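Long-range contacts in tyrosine--tRNA ligase, mitochondrial (Emericella nidulans, PDB 5IHX), which probably attaches tyrosine to mitochondrial tRNA(Tyr) at the expense of ATP, as a class I aminoacyl-tRNA synthetase whose catalytic part here holds a bound tyrosine: residues Met88-Trp92 and Met330-Leu334; Asn169-Trp173 and Trp223-Leu228; Ala76-His80 and Gln139-Leu143; Asp303-Thr309 and His368-Glu372. All blocks are in the same frame, centred on the assembly; numbering follows the deposited sequence.

Interaction 1 of 4, residues Met88-Trp92 and Met330-Leu334; sequences MVLAW and MFTFL
W92 lays its indole over the ring of F333, whose CE2 atom sits above the middle of the indole, 3.4 Å from its plane. The two rings are neither flat on one another nor edge-on: their planes are inclined at 35°, and the side chains run past each other in opposite directions. The closest approach, 3.3 Å from W92 CZ2 to F333 CD2, marks a snug fit. One helical residue earlier, A91 meets the rim of the phenyl ring, its CB 3.7 Å from F333 CZ; a methyl is small enough to let the helix come this near. M88 reaches the backbone of M330 and F331 and comes obliquely to the ring of F333. Bends at chi2 and chi3 curl its chain back so that the terminal CE lies 3.7 Å from the carbonyl carbon of F331 and 4.2 Å from CE2 of F333. A flexible thioether suits such an uneven surface of backbone and ring.

The polar edge of W92 is served by a water, which accepts from W92 NE1 at 2.7 Å and lies 2.9 Å from T332 O, probably donating to it. T332 itself uses OG1 to accept from L334 N in an ST turn and to bond L328 O, shaping the exit from helix 321-331. H40 meets W92 edge-to-face and Y150 packs on F333, extending the cluster to helices 37-44 and 126-153; the contact itself joins helix 84-95 to the end of helix 321-331. With every touching residue buried, cohesion here comes from dispersion and aromatic packing, and the water pays the cost of burying an indole N-H.

Interaction 2 of 4, residues Asn169-Trp173 and Trp223-Leu228; sequences NNVWW and WDWWML. With TYR (tyrosine), chain C.
A chi1 of 48° sets CG of W172 between its own backbone N and carbonyl carbon, and this sends the indole across to D224 and M227; D224, with CG anti to its carbonyl carbon, brings its carboxylate to the same place. D224 OD2 is gripped by two indoles. W172 NE1 donates at 2.8 Å with the acceptor exactly in its ring plane, nearly along the C-O axis of D224. W173 NE1 donates at 2.7 Å to the same OD2, on the syn side, but its bond is more bent and leaves the ring plane by 31°. The other oxygen, OD1, takes N169 ND2 at 3.1 Å in a nearly straight bond and the phenol OH of the bound tyrosine at 2.9 Å. Four donors thus fix the rotation of a buried carboxylate. Tryptophan suits the second shell here, since each gives one N-H and otherwise only hydrocarbon surface.

M227 closes the W172 indole from one face: its CG stands 3.8 Å above the five-membered ring, with the sulfur farther out in a Met-aromatic contact. N169 O lies over the opposite face. W223 turns an edge toward the face of W172, offset, while its CB meets W173 CZ2 at 3.7 Å, completing an aromatic cluster.

N169 is steadied by A107 and T108, and Y69, D113, Y217 and Q221 also bond the tyrosine. The short helix 170-173, just after strand 164-168, packs on helix 212-229, with L103 of strand 100-104 touching N169, W172 and D224, helices 178-186 and 243-259 flanking W223, and L178 of the second subunit touching W173.

Interaction 3 of 4, residues Ala76-His80 and Gln139-Leu143; sequences APSMH and QLKKL
The loop that carries S78 and M79 toward the HIGH-type signature of class I synthetases, which begins at H80, is clasped by Q139 from the long helix 126-153. An extended chain, with CG lying opposite the backbone N (chi1 180°), carries the glutamine's amide out to the loop. There OE1 accepts from M79 N at 2.8 Å, with the donor in the carbonyl plane and on a lone pair, a nearly straight bond. On the other side of the same amide NE2 donates weakly to S78 OG, 3.3 Å away. That hydroxyl is itself spent on M79 O, to which S78 OG donates at 2.6 Å, which holds it where the amide can meet it. Glutamine fits because one side chain offers both an acceptor for a backbone N-H and a donor for a hydroxyl.

Beside these bonds M79 turns its methyl inward by a bend at chi3. CE presses on L140 CD2 at 3.4 Å, tighter than normal carbon contact, and lies 4.2 Å from L143 CD2. M136 adds to this apolar patch, and a backbone bond joins M79 to L302.

Topologically, the segment 76-80 lies in the beta-alpha loop of the beta-alpha-beta unit formed by strand 68-72, helix 84-95 and the parallel strand 100-104. Such a loop, with its HIGH-type histidines H80 and H83, is characteristic of the Rossmann-like catalytic domain of class I synthetases.

Interaction 4 of 4, residues Asp303-Thr309 and His368-Glu372; sequences DKDMTST and HGKDE
E372 reaches two partners with its two carboxylate oxygens. T309 OG1 donates to E372 OE2 at 3.0 Å, arriving from well above the carboxylate plane, while K304 NZ forms a rather long salt bridge of 3.3 Å with E372 OE1; this lysine is exposed and the bridge's detailed geometry is uncertain. Next to them the CG2 methyl of T309 sits over one face of the H368 imidazole in a CH-pi contact, 3.8 Å from its centroid. Threonine serves both neighbours at once: with chi1 at 59° its hydroxyl faces the glutamate and its methyl the ring. H368 also lays CE1 against K304 CB at 3.8 Å, and a water joins its NE2 to T307 O.

In the next shell, D303 shapes the loop as an Asx turn, OD2 accepting from D305 N, and D303 O takes the amides of M306 and T307. S308 caps the start of helix 309-317 through E311 N, which places T309 in its first turn. The loop 303-309 follows the disordered KFGKS sequence, a KMSKS-type signature as in class I synthetases, and leads into the helical region after the catalytic fold, where G369, with positive phi, joins helices 354-368 and 370-383.

Overall arrangement
Interactions 1, 2 and 3 are buried, whereas interaction 4 lies on the surface, about 22 Å from the chain's centre, and alone uses a salt bridge. Interaction 1 is nearly all hydrocarbon and aromatic; interaction 2 combines similar rings with a carboxylate held by several hydrogen bonds, as befits the wall of the tyrosine pocket. Those two flank the chain's centre, their own centres about 26 Å apart. Interaction 3 mixes amide bonds with a methionine and leucine patch. It touches interaction 4, where S78 and Q139 pack on D303, so the HIGH-type loop and the loop 303-309 pack against each other. Interactions 1 and 4 both fasten C-terminal helical segments, but to different elements: helix 84-95 and the loop 303-309.

Interaction 1 of 4, residues Met88-Trp92 and Met330-Leu334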
loop_
_atom_site.group_PDB
_atom_site.type_symbol
_atom_site.label_atom_id
_atom_site.label_comp_id
_atom_site.label_asym_id
_atom_site.label_seq_id
_atom_site.Cartn_x
_atom_site.Cartn_y
_atom_site.Cartn_z
ATOM N N MET A 88 -7.366 15.425 26.676
ATOM C CA MET A 88 -7.602 16.597 27.511
ATOM C C MET A 88 -7.593 17.843 26.624
ATOM O O MET A 88 -8.359 18.781 26.848
ATOM C CB MET A 88 -6.551 16.719 28.618
ATOM C CG MET A 88 -6.596 15.612 29.665
ATOM S SD MET A 88 -8.183 15.448 30.509
ATOM C CE MET A 88 -8.431 17.109 31.130
ATOM N N VAL A 89 -6.718 17.851 25.621
ATOM C CA VAL A 89 -6.679 18.948 24.653
ATOM C C VAL A 89 -7.992 19.035 23.877
ATOM O O VAL A 89 -8.528 20.126 23.678
ATOM C CB VAL A 89 -5.497 18.790 23.667
ATOM C CG1 VAL A 89 -5.611 19.771 22.502
ATOM C CG2 VAL A 89 -4.174 18.990 24.388
ATOM N N LEU A 90 -8.508 17.888 23.440
ATOM C CA LEU A 90 -9.768 17.862 22.704
ATOM C C LEU A 90 -10.934 18.252 23.609
ATOM O O LEU A 90 -11.888 18.892 23.165
ATOM C CB LEU A 90 -10.024 16.479 22.095
ATOM C CG LEU A 90 -9.053 15.963 21.029
ATOM C CD1 LEU A 90 -9.572 14.655 20.448
ATOM C CD2 LEU A 90 -8.817 16.986 19.925
ATOM N N ALA A 91 -10.855 17.863 24.877
ATOM C CA ALA A 91 -11.875 18.233 25.850
ATOM C C ALA A 91 -11.959 19.749 25.963
ATOM O O ALA A 91 -13.045 20.328 25.929
ATOM C CB ALA A 91 -11.576 17.613 27.204
ATOM N N TRP A 92 -10.803 20.389 26.094
ATOM C CA TRP A 92 -10.743 21.844 26.134
ATOM C C TRP A 92 -11.286 22.437 24.842
ATOM O O TRP A 92 -12.079 23.379 24.865
ATOM C CB TRP A 92 -9.310 22.318 26.370
ATOM C CG TRP A 92 -8.910 22.317 27.810
ATOM C CD1 TRP A 92 -7.903 21.599 28.383
ATOM C CD2 TRP A 92 -9.514 23.074 28.865
ATOM N NE1 TRP A 92 -7.837 21.867 29.728
ATOM C CE2 TRP A 92 -8.815 22.772 30.049
ATOM C CE3 TRP A 92 -10.571 23.987 28.921
ATOM C CZ2 TRP A 92 -9.142 23.344 31.276
ATOM C CZ3 TRP A 92 -10.895 24.555 30.140
ATOM C CH2 TRP A 92 -10.184 24.230 31.300
ATOM N N MET A 330 -3.011 19.932 33.923
ATOM C CA MET A 330 -3.120 19.105 32.724
ATOM C C MET A 330 -4.326 18.160 32.752
ATOM O O MET A 330 -4.907 17.868 31.703
ATOM C CB MET A 330 -1.836 18.288 32.522
ATOM C CG MET A 330 -0.597 19.131 32.235
ATOM S SD MET A 330 0.841 18.167 31.704
ATOM C CE MET A 330 0.943 16.928 32.990
ATOM N N PHE A 331 -4.690 17.672 33.939
ATOM C CA PHE A 331 -5.709 16.625 34.058
ATOM C C PHE A 331 -7.083 17.096 34.554
ATOM O O PHE A 331 -7.990 16.280 34.696
ATOM C CB PHE A 331 -5.210 15.518 34.993
ATOM C CG PHE A 331 -4.172 14.625 34.377
ATOM C CD1 PHE A 331 -4.534 13.674 33.436
ATOM C CD2 PHE A 331 -2.840 14.721 34.748
ATOM C CE1 PHE A 331 -3.587 12.843 32.871
ATOM C CE2 PHE A 331 -1.889 13.892 34.186
ATOM C CZ PHE A 331 -2.263 12.951 33.245
ATOM N N THR A 332 -7.243 18.391 34.816
ATOM C CA THR A 332 -8.523 18.905 35.311
ATOM C C THR A 332 -8.920 20.204 34.621
ATOM O O THR A 332 -8.107 20.836 33.945
ATOM C CB THR A 332 -8.491 19.155 36.837
ATOM O OG1 THR A 332 -7.985 20.470 37.103
ATOM C CG2 THR A 332 -7.626 18.120 37.550
ATOM N N PHE A 333 -10.184 20.585 34.804
ATOM C CA PHE A 333 -10.715 21.857 34.310
ATOM C C PHE A 333 -10.722 22.915 35.417
ATOM O O PHE A 333 -11.327 23.976 35.264
ATOM C CB PHE A 333 -12.137 21.670 33.761
ATOM C CG PHE A 333 -12.197 21.134 32.347
ATOM C CD1 PHE A 333 -13.422 21.005 31.707
ATOM C CD2 PHE A 333 -11.052 20.742 31.667
ATOM C CE1 PHE A 333 -13.503 20.512 30.418
ATOM C CE2 PHE A 333 -11.128 20.250 30.374
ATOM C CZ PHE A 333 -12.355 20.136 29.750
ATOM N N LEU A 334 -10.055 22.620 36.529
ATOM C CA LEU A 334 -9.967 23.556 37.646
ATOM C C LEU A 334 -9.346 24.875 37.191
ATOM O O LEU A 334 -8.295 24.869 36.551
ATOM C CB LEU A 334 -9.142 22.962 38.789
ATOM C CG LEU A 334 -9.788 21.866 39.640
ATOM C CD1 LEU A 334 -8.736 21.196 40.501
ATOM C CD2 LEU A 334 -10.900 22.432 40.514
HETATM O O HOH W 1 -6.683 20.218 31.477
#

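Interaction 2 of 4, residues Asn169-Trp173 and Trp223-Leu228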
loop_
_atom_site.group_PDB
_atom_site.type_symbol
_atom_site.label_atom_id
_atom_site.label_comp_id
_atom_site.label_asym_id
_atom_site.label_seq_id
_atom_site.Cartn_x
_atom_site.Cartn_y
_atom_site.Cartn_z
ATOM N N ASN A 169 -11.272 5.033 11.318
ATOM C CA ASN A 169 -10.645 5.197 10.009
ATOM C C ASN A 169 -10.871 3.979 9.108
ATOM O O ASN A 169 -10.493 3.994 7.940
ATOM C CB ASN A 169 -9.143 5.503 10.147
ATOM C CG ASN A 169 -8.354 4.384 10.800
ATOM O OD1 ASN A 169 -8.867 3.297 11.064
ATOM N ND2 ASN A 169 -7.078 4.653 11.061
ATOM N N ASN A 170 -11.482 2.931 9.657
ATOM C CA ASN A 170 -11.983 1.820 8.849
ATOM C C ASN A 170 -12.983 2.297 7.802
ATOM O O ASN A 170 -13.167 1.653 6.770
ATOM C CB ASN A 170 -12.663 0.761 9.726
ATOM C CG ASN A 170 -11.711 -0.316 10.202
ATOM O OD1 ASN A 170 -10.763 -0.683 9.505
ATOM N ND2 ASN A 170 -11.975 -0.851 11.389
ATOM N N VAL A 171 -13.641 3.416 8.091
ATOM C CA VAL A 171 -14.644 3.980 7.193
ATOM C C VAL A 171 -14.093 4.163 5.780
ATOM O O VAL A 171 -14.812 3.949 4.806
ATOM C CB VAL A 171 -15.179 5.328 7.735
ATOM C CG1 VAL A 171 -15.919 6.114 6.650
ATOM C CG2 VAL A 171 -16.095 5.092 8.920
ATOM N N TRP A 172 -12.826 4.556 5.668
ATOM C CA TRP A 172 -12.197 4.681 4.357
ATOM C C TRP A 172 -11.197 3.559 4.063
ATOM O O TRP A 172 -11.111 3.102 2.924
ATOM C CB TRP A 172 -11.512 6.050 4.203
ATOM C CG TRP A 172 -10.631 6.505 5.336
ATOM C CD1 TRP A 172 -9.318 6.187 5.535
ATOM C CD2 TRP A 172 -10.988 7.406 6.395
ATOM N NE1 TRP A 172 -8.842 6.818 6.660
ATOM C CE2 TRP A 172 -9.846 7.573 7.204
ATOM C CE3 TRP A 172 -12.164 8.080 6.740
ATOM C CZ2 TRP A 172 -9.849 8.381 8.340
ATOM C CZ3 TRP A 172 -12.164 8.880 7.867
ATOM C CH2 TRP A 172 -11.013 9.026 8.652
ATOM N N TRP A 173 -10.455 3.101 5.066
ATOM C CA TRP A 173 -9.415 2.099 4.812
ATOM C C TRP A 173 -9.950 0.740 4.366
ATOM O O TRP A 173 -9.207 -0.063 3.804
ATOM C CB TRP A 173 -8.541 1.903 6.053
ATOM C CG TRP A 173 -7.568 3.014 6.267
ATOM C CD1 TRP A 173 -7.413 3.763 7.394
ATOM C CD2 TRP A 173 -6.619 3.512 5.318
ATOM N NE1 TRP A 173 -6.420 4.695 7.209
ATOM C CE2 TRP A 173 -5.919 4.562 5.941
ATOM C CE3 TRP A 173 -6.294 3.172 4.002
ATOM C CZ2 TRP A 173 -4.914 5.276 5.293
ATOM C CZ3 TRP A 173 -5.299 3.879 3.359
ATOM C CH2 TRP A 173 -4.618 4.920 4.005
ATOM N N TRP A 223 -2.838 10.106 5.398
ATOM C CA TRP A 223 -4.077 9.998 4.643
ATOM C C TRP A 223 -5.282 10.202 5.566
ATOM O O TRP A 223 -6.253 10.857 5.185
ATOM C CB TRP A 223 -4.157 8.645 3.929
ATOM C CG TRP A 223 -5.228 8.586 2.881
ATOM C CD1 TRP A 223 -6.478 8.054 3.010
ATOM C CD2 TRP A 223 -5.143 9.090 1.543
ATOM N NE1 TRP A 223 -7.174 8.190 1.833
ATOM C CE2 TRP A 223 -6.378 8.825 0.917
ATOM C CE3 TRP A 223 -4.142 9.738 0.812
ATOM C CZ2 TRP A 223 -6.637 9.184 -0.405
ATOM C CZ3 TRP A 223 -4.402 10.096 -0.498
ATOM C CH2 TRP A 223 -5.639 9.817 -1.094
ATOM N N ASP A 224 -5.219 9.635 6.771
ATOM C CA ASP A 224 -6.252 9.867 7.785
ATOM C C ASP A 224 -6.498 11.358 7.960
ATOM O O ASP A 224 -7.636 11.823 7.913
ATOM C CB ASP A 224 -5.858 9.267 9.136
ATOM C CG ASP A 224 -6.013 7.762 9.184
ATOM O OD1 ASP A 224 -5.516 7.159 10.158
ATOM O OD2 ASP A 224 -6.620 7.183 8.259
ATOM N N TRP A 225 -5.414 12.102 8.164
ATOM C CA TRP A 225 -5.492 13.544 8.361
ATOM C C TRP A 225 -6.135 14.204 7.149
ATOM O O TRP A 225 -7.032 15.038 7.287
ATOM C CB TRP A 225 -4.101 14.126 8.606
ATOM C CG TRP A 225 -4.109 15.514 9.179
ATOM C CD1 TRP A 225 -5.187 16.339 9.321
ATOM C CD2 TRP A 225 -2.982 16.235 9.691
ATOM N NE1 TRP A 225 -4.801 17.529 9.887
ATOM C CE2 TRP A 225 -3.452 17.492 10.124
ATOM C CE3 TRP A 225 -1.621 15.942 9.825
ATOM C CZ2 TRP A 225 -2.611 18.451 10.684
ATOM C CZ3 TRP A 225 -0.788 16.895 10.380
ATOM C CH2 TRP A 225 -1.286 18.135 10.802
ATOM N N TRP A 226 -5.672 13.826 5.961
ATOM C CA TRP A 226 -6.217 14.362 4.720
ATOM C C TRP A 226 -7.730 14.171 4.657
ATOM O O TRP A 226 -8.462 15.088 4.288
ATOM C CB TRP A 226 -5.549 13.700 3.512
ATOM C CG TRP A 226 -6.281 13.928 2.226
ATOM C CD1 TRP A 226 -6.810 12.975 1.407
ATOM C CD2 TRP A 226 -6.574 15.190 1.614
ATOM N NE1 TRP A 226 -7.410 13.563 0.321
ATOM C CE2 TRP A 226 -7.281 14.923 0.425
ATOM C CE3 TRP A 226 -6.307 16.519 1.955
ATOM C CZ2 TRP A 226 -7.723 15.934 -0.424
ATOM C CZ3 TRP A 226 -6.750 17.523 1.111
ATOM C CH2 TRP A 226 -7.449 17.223 -0.064
ATOM N N MET A 227 -8.196 12.984 5.035
ATOM C CA MET A 227 -9.624 12.688 5.031
ATOM C C MET A 227 -10.395 13.617 5.971
ATOM O O MET A 227 -11.522 14.011 5.675
ATOM C CB MET A 227 -9.865 11.229 5.427
ATOM C CG MET A 227 -9.399 10.208 4.395
ATOM S SD MET A 227 -10.257 10.324 2.811
ATOM C CE MET A 227 -11.944 9.974 3.295
ATOM N N LEU A 228 -9.788 13.962 7.104
ATOM C CA LEU A 228 -10.419 14.869 8.061
ATOM C C LEU A 228 -10.194 16.325 7.663
ATOM O O LEU A 228 -11.052 17.182 7.876
ATOM C CB LEU A 228 -9.877 14.623 9.468
ATOM C CG LEU A 228 -10.109 13.220 10.038
ATOM C CD1 LEU A 228 -9.500 13.105 11.429
ATOM C CD2 LEU A 228 -11.589 12.858 10.062
HETATM N N TYR C . -0.368 6.539 15.400
HETATM C CA TYR C . -0.987 7.007 16.673
HETATM C C TYR C . -0.489 6.184 17.855
HETATM O O TYR C . -0.450 6.659 18.992
HETATM C CB TYR C . -2.512 6.930 16.586
HETATM C CG TYR C . -3.075 7.568 15.340
HETATM C CD1 TYR C . -2.977 8.939 15.135
HETATM C CD2 TYR C . -3.704 6.802 14.367
HETATM C CE1 TYR C . -3.489 9.528 13.999
HETATM C CE2 TYR C . -4.219 7.381 13.227
HETATM C CZ TYR C . -4.110 8.745 13.049
HETATM O OH TYR C . -4.620 9.329 11.915
HETATM O OXT TYR C . -0.118 5.021 17.699
#

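Interaction 3 of 4, residues Ala76-His80 and Gln139-Leu143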
loop_
_atom_site.group_PDB
_atom_site.type_symbol
_atom_site.label_atom_id
_atom_site.label_comp_id
_atom_site.label_asym_id
_atom_site.label_seq_id
_atom_site.Cartn_x
_atom_site.Cartn_y
_atom_site.Cartn_z
ATOM N N ALA A 76 -5.710 -2.467 22.970
ATOM C CA ALA A 76 -6.257 -3.019 24.203
ATOM C C ALA A 76 -7.752 -2.720 24.252
ATOM O O ALA A 76 -8.232 -1.849 23.525
ATOM C CB ALA A 76 -5.541 -2.432 25.415
ATOM N N PRO A 77 -8.503 -3.445 25.097
ATOM C CA PRO A 77 -9.941 -3.167 25.185
ATOM C C PRO A 77 -10.239 -1.822 25.847
ATOM O O PRO A 77 -11.376 -1.352 25.821
ATOM C CB PRO A 77 -10.470 -4.325 26.035
ATOM C CG PRO A 77 -9.305 -4.778 26.829
ATOM C CD PRO A 77 -8.102 -4.566 25.966
ATOM N N SER A 78 -9.211 -1.214 26.429
ATOM C CA SER A 78 -9.363 0.030 27.168
ATOM C C SER A 78 -8.166 0.947 26.969
ATOM O O SER A 78 -7.046 0.490 26.740
ATOM C CB SER A 78 -9.548 -0.254 28.659
ATOM O OG SER A 78 -9.448 0.940 29.416
ATOM N N MET A 79 -8.420 2.246 27.055
ATOM C CA MET A 79 -7.354 3.226 27.182
ATOM C C MET A 79 -6.899 3.286 28.632
ATOM O O MET A 79 -7.590 2.794 29.529
ATOM C CB MET A 79 -7.835 4.599 26.720
ATOM C CG MET A 79 -8.128 4.680 25.231
ATOM S SD MET A 79 -8.509 6.353 24.698
ATOM C CE MET A 79 -10.051 6.626 25.572
ATOM N N HIS A 80 -5.738 3.894 28.853
ATOM C CA HIS A 80 -5.229 4.122 30.198
ATOM C C HIS A 80 -4.805 5.579 30.322
ATOM O O HIS A 80 -4.892 6.339 29.360
ATOM C CB HIS A 80 -4.059 3.182 30.513
ATOM C CG HIS A 80 -2.981 3.192 29.479
ATOM N ND1 HIS A 80 -1.848 3.969 29.591
ATOM C CD2 HIS A 80 -2.855 2.507 28.317
ATOM C CE1 HIS A 80 -1.076 3.770 28.537
ATOM N NE2 HIS A 80 -1.665 2.888 27.749
ATOM N N GLN A 139 -16.011 3.183 24.914
ATOM C CA GLN A 139 -15.351 3.993 25.931
ATOM C C GLN A 139 -15.150 5.428 25.461
ATOM O O GLN A 139 -15.266 6.367 26.249
ATOM C CB GLN A 139 -14.009 3.374 26.317
ATOM C CG GLN A 139 -13.255 4.169 27.373
ATOM C CD GLN A 139 -12.025 3.451 27.878
ATOM O OE1 GLN A 139 -10.956 3.517 27.267
ATOM N NE2 GLN A 139 -12.166 2.768 29.012
ATOM N N LEU A 140 -14.850 5.593 24.178
ATOM C CA LEU A 140 -14.646 6.918 23.605
ATOM C C LEU A 140 -15.963 7.683 23.524
ATOM O O LEU A 140 -16.006 8.893 23.752
ATOM C CB LEU A 140 -14.006 6.805 22.221
ATOM C CG LEU A 140 -12.528 6.404 22.207
ATOM C CD1 LEU A 140 -12.087 6.013 20.808
ATOM C CD2 LEU A 140 -11.667 7.546 22.722
ATOM N N LYS A 141 -17.036 6.977 23.194
ATOM C CA LYS A 141 -18.366 7.570 23.197
ATOM C C LYS A 141 -18.685 8.051 24.611
ATOM O O LYS A 141 -19.150 9.174 24.818
ATOM C CB LYS A 141 -19.408 6.556 22.724
ATOM C CG LYS A 141 -19.519 6.434 21.208
ATOM C CD LYS A 141 -20.888 5.922 20.776
ATOM C CE LYS A 141 -21.712 7.015 20.113
ATOM N NZ LYS A 141 -23.143 6.630 19.967
ATOM N N LYS A 142 -18.415 7.179 25.577
ATOM C CA LYS A 142 -18.635 7.469 26.990
ATOM C C LYS A 142 -17.801 8.669 27.448
ATOM O O LYS A 142 -18.294 9.550 28.154
ATOM C CB LYS A 142 -18.299 6.226 27.820
ATOM C CG LYS A 142 -18.461 6.364 29.322
ATOM C CD LYS A 142 -18.242 5.012 29.996
ATOM C CE LYS A 142 -18.304 5.096 31.514
ATOM N NZ LYS A 142 -17.092 5.740 32.091
ATOM N N LEU A 143 -16.536 8.703 27.037
ATOM C CA LEU A 143 -15.651 9.804 27.396
ATOM C C LEU A 143 -16.160 11.126 26.824
ATOM O O LEU A 143 -16.095 12.164 27.483
ATOM C CB LEU A 143 -14.228 9.530 26.908
ATOM C CG LEU A 143 -13.194 10.625 27.193
ATOM C CD1 LEU A 143 -13.021 10.833 28.693
ATOM C CD2 LEU A 143 -11.858 10.288 26.546
#

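Interaction 4 of 4, residues Asp303-Thr309 and His368-Glu372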
loop_
_atom_site.group_PDB
_atom_site.type_symbol
_atom_site.label_atom_id
_atom_site.label_comp_id
_atom_site.label_asym_id
_atom_site.label_seq_id
_atom_site.Cartn_x
_atom_site.Cartn_y
_atom_site.Cartn_z
ATOM N N ASP A 303 -11.102 1.910 32.273
ATOM C CA ASP A 303 -12.227 0.989 32.410
ATOM C C ASP A 303 -12.359 0.514 33.856
ATOM O O ASP A 303 -11.441 -0.096 34.405
ATOM C CB ASP A 303 -12.056 -0.211 31.474
ATOM C CG ASP A 303 -13.260 -1.138 31.483
ATOM O OD1 ASP A 303 -13.596 -1.682 30.412
ATOM O OD2 ASP A 303 -13.873 -1.322 32.556
ATOM N N LYS A 304 -13.506 0.807 34.461
ATOM C CA LYS A 304 -13.787 0.454 35.851
ATOM C C LYS A 304 -13.593 -1.039 36.138
ATOM O O LYS A 304 -13.222 -1.423 37.249
ATOM C CB LYS A 304 -15.223 0.867 36.197
ATOM C CG LYS A 304 -15.711 0.476 37.583
ATOM C CD LYS A 304 -17.211 0.701 37.689
ATOM C CE LYS A 304 -17.600 1.375 38.991
ATOM N NZ LYS A 304 -17.352 0.529 40.189
ATOM N N ASP A 305 -13.838 -1.877 35.138
ATOM C CA ASP A 305 -13.741 -3.323 35.315
ATOM C C ASP A 305 -12.298 -3.826 35.265
ATOM O O ASP A 305 -12.020 -4.953 35.676
ATOM C CB ASP A 305 -14.579 -4.040 34.250
ATOM C CG ASP A 305 -16.075 -3.853 34.457
ATOM O OD1 ASP A 305 -16.516 -3.808 35.622
ATOM O OD2 ASP A 305 -16.811 -3.754 33.453
ATOM N N MET A 306 -11.388 -2.998 34.757
ATOM C CA MET A 306 -9.970 -3.356 34.695
ATOM C C MET A 306 -9.188 -2.665 35.807
ATOM O O MET A 306 -8.341 -3.277 36.463
ATOM C CB MET A 306 -9.393 -2.989 33.329
ATOM C CG MET A 306 -10.055 -3.743 32.179
ATOM S SD MET A 306 -9.455 -3.240 30.557
ATOM C CE MET A 306 -7.760 -3.815 30.627
ATOM N N THR A 307 -9.483 -1.385 36.014
ATOM C CA THR A 307 -8.918 -0.622 37.120
ATOM C C THR A 307 -10.060 0.032 37.888
ATOM O O THR A 307 -10.734 0.923 37.374
ATOM C CB THR A 307 -7.921 0.457 36.631
ATOM O OG1 THR A 307 -6.785 -0.169 36.023
ATOM C CG2 THR A 307 -7.448 1.339 37.786
ATOM N N SER A 308 -10.276 -0.422 39.118
ATOM C CA SER A 308 -11.376 0.083 39.932
ATOM C C SER A 308 -11.246 1.583 40.152
ATOM O O SER A 308 -10.153 2.143 40.076
ATOM C CB SER A 308 -11.430 -0.631 41.281
ATOM O OG SER A 308 -10.376 -0.193 42.119
ATOM N N THR A 309 -12.376 2.224 40.422
ATOM C CA THR A 309 -12.407 3.655 40.683
ATOM C C THR A 309 -11.549 4.002 41.898
ATOM O O THR A 309 -10.914 5.055 41.943
ATOM C CB THR A 309 -13.846 4.137 40.920
ATOM O OG1 THR A 309 -14.412 3.432 42.032
ATOM C CG2 THR A 309 -14.698 3.890 39.685
ATOM N N HIS A 368 -15.438 8.691 35.756
ATOM C CA HIS A 368 -16.409 7.756 36.330
ATOM C C HIS A 368 -17.630 8.408 36.987
ATOM O O HIS A 368 -18.528 7.707 37.452
ATOM C CB HIS A 368 -15.701 6.867 37.351
ATOM C CG HIS A 368 -14.662 5.974 36.749
ATOM N ND1 HIS A 368 -14.963 5.000 35.823
ATOM C CD2 HIS A 368 -13.320 5.911 36.936
ATOM C CE1 HIS A 368 -13.857 4.373 35.467
ATOM N NE2 HIS A 368 -12.845 4.905 36.132
ATOM N N GLY A 369 -17.667 9.735 37.027
ATOM C CA GLY A 369 -18.826 10.444 37.546
ATOM C C GLY A 369 -18.691 10.878 38.997
ATOM O O GLY A 369 -17.827 10.400 39.731
ATOM N N LYS A 370 -19.566 11.792 39.407
ATOM C CA LYS A 370 -19.517 12.383 40.741
ATOM C C LYS A 370 -19.720 11.354 41.858
ATOM O O LYS A 370 -18.994 11.367 42.853
ATOM C CB LYS A 370 -20.567 13.489 40.860
ATOM C CG LYS A 370 -20.548 14.227 42.191
ATOM C CD LYS A 370 -21.648 15.273 42.265
ATOM C CE LYS A 370 -21.582 16.058 43.566
ATOM N NZ LYS A 370 -21.749 15.177 44.757
ATOM N N ASP A 371 -20.714 10.483 41.702
ATOM C CA ASP A 371 -21.021 9.482 42.723
ATOM C C ASP A 371 -19.821 8.592 43.028
ATOM O O ASP A 371 -19.551 8.275 44.187
ATOM C CB ASP A 371 -22.206 8.613 42.290
ATOM C CG ASP A 371 -23.516 9.374 42.278
ATOM O OD1 ASP A 371 -23.669 10.314 43.088
ATOM O OD2 ASP A 371 -24.395 9.027 41.461
ATOM N N GLU A 372 -19.102 8.187 41.985
ATOM C CA GLU A 372 -17.894 7.392 42.166
ATOM C C GLU A 372 -16.817 8.207 42.868
ATOM O O GLU A 372 -16.121 7.700 43.743
ATOM C CB GLU A 372 -17.378 6.876 40.824
ATOM C CG GLU A 372 -18.242 5.779 40.232
ATOM C CD GLU A 372 -18.062 4.457 40.952
ATOM O OE1 GLU A 372 -18.778 3.492 40.612
ATOM O OE2 GLU A 372 -17.213 4.389 41.868
HETATM O O HOH W 2 -10.624 3.302 36.185
#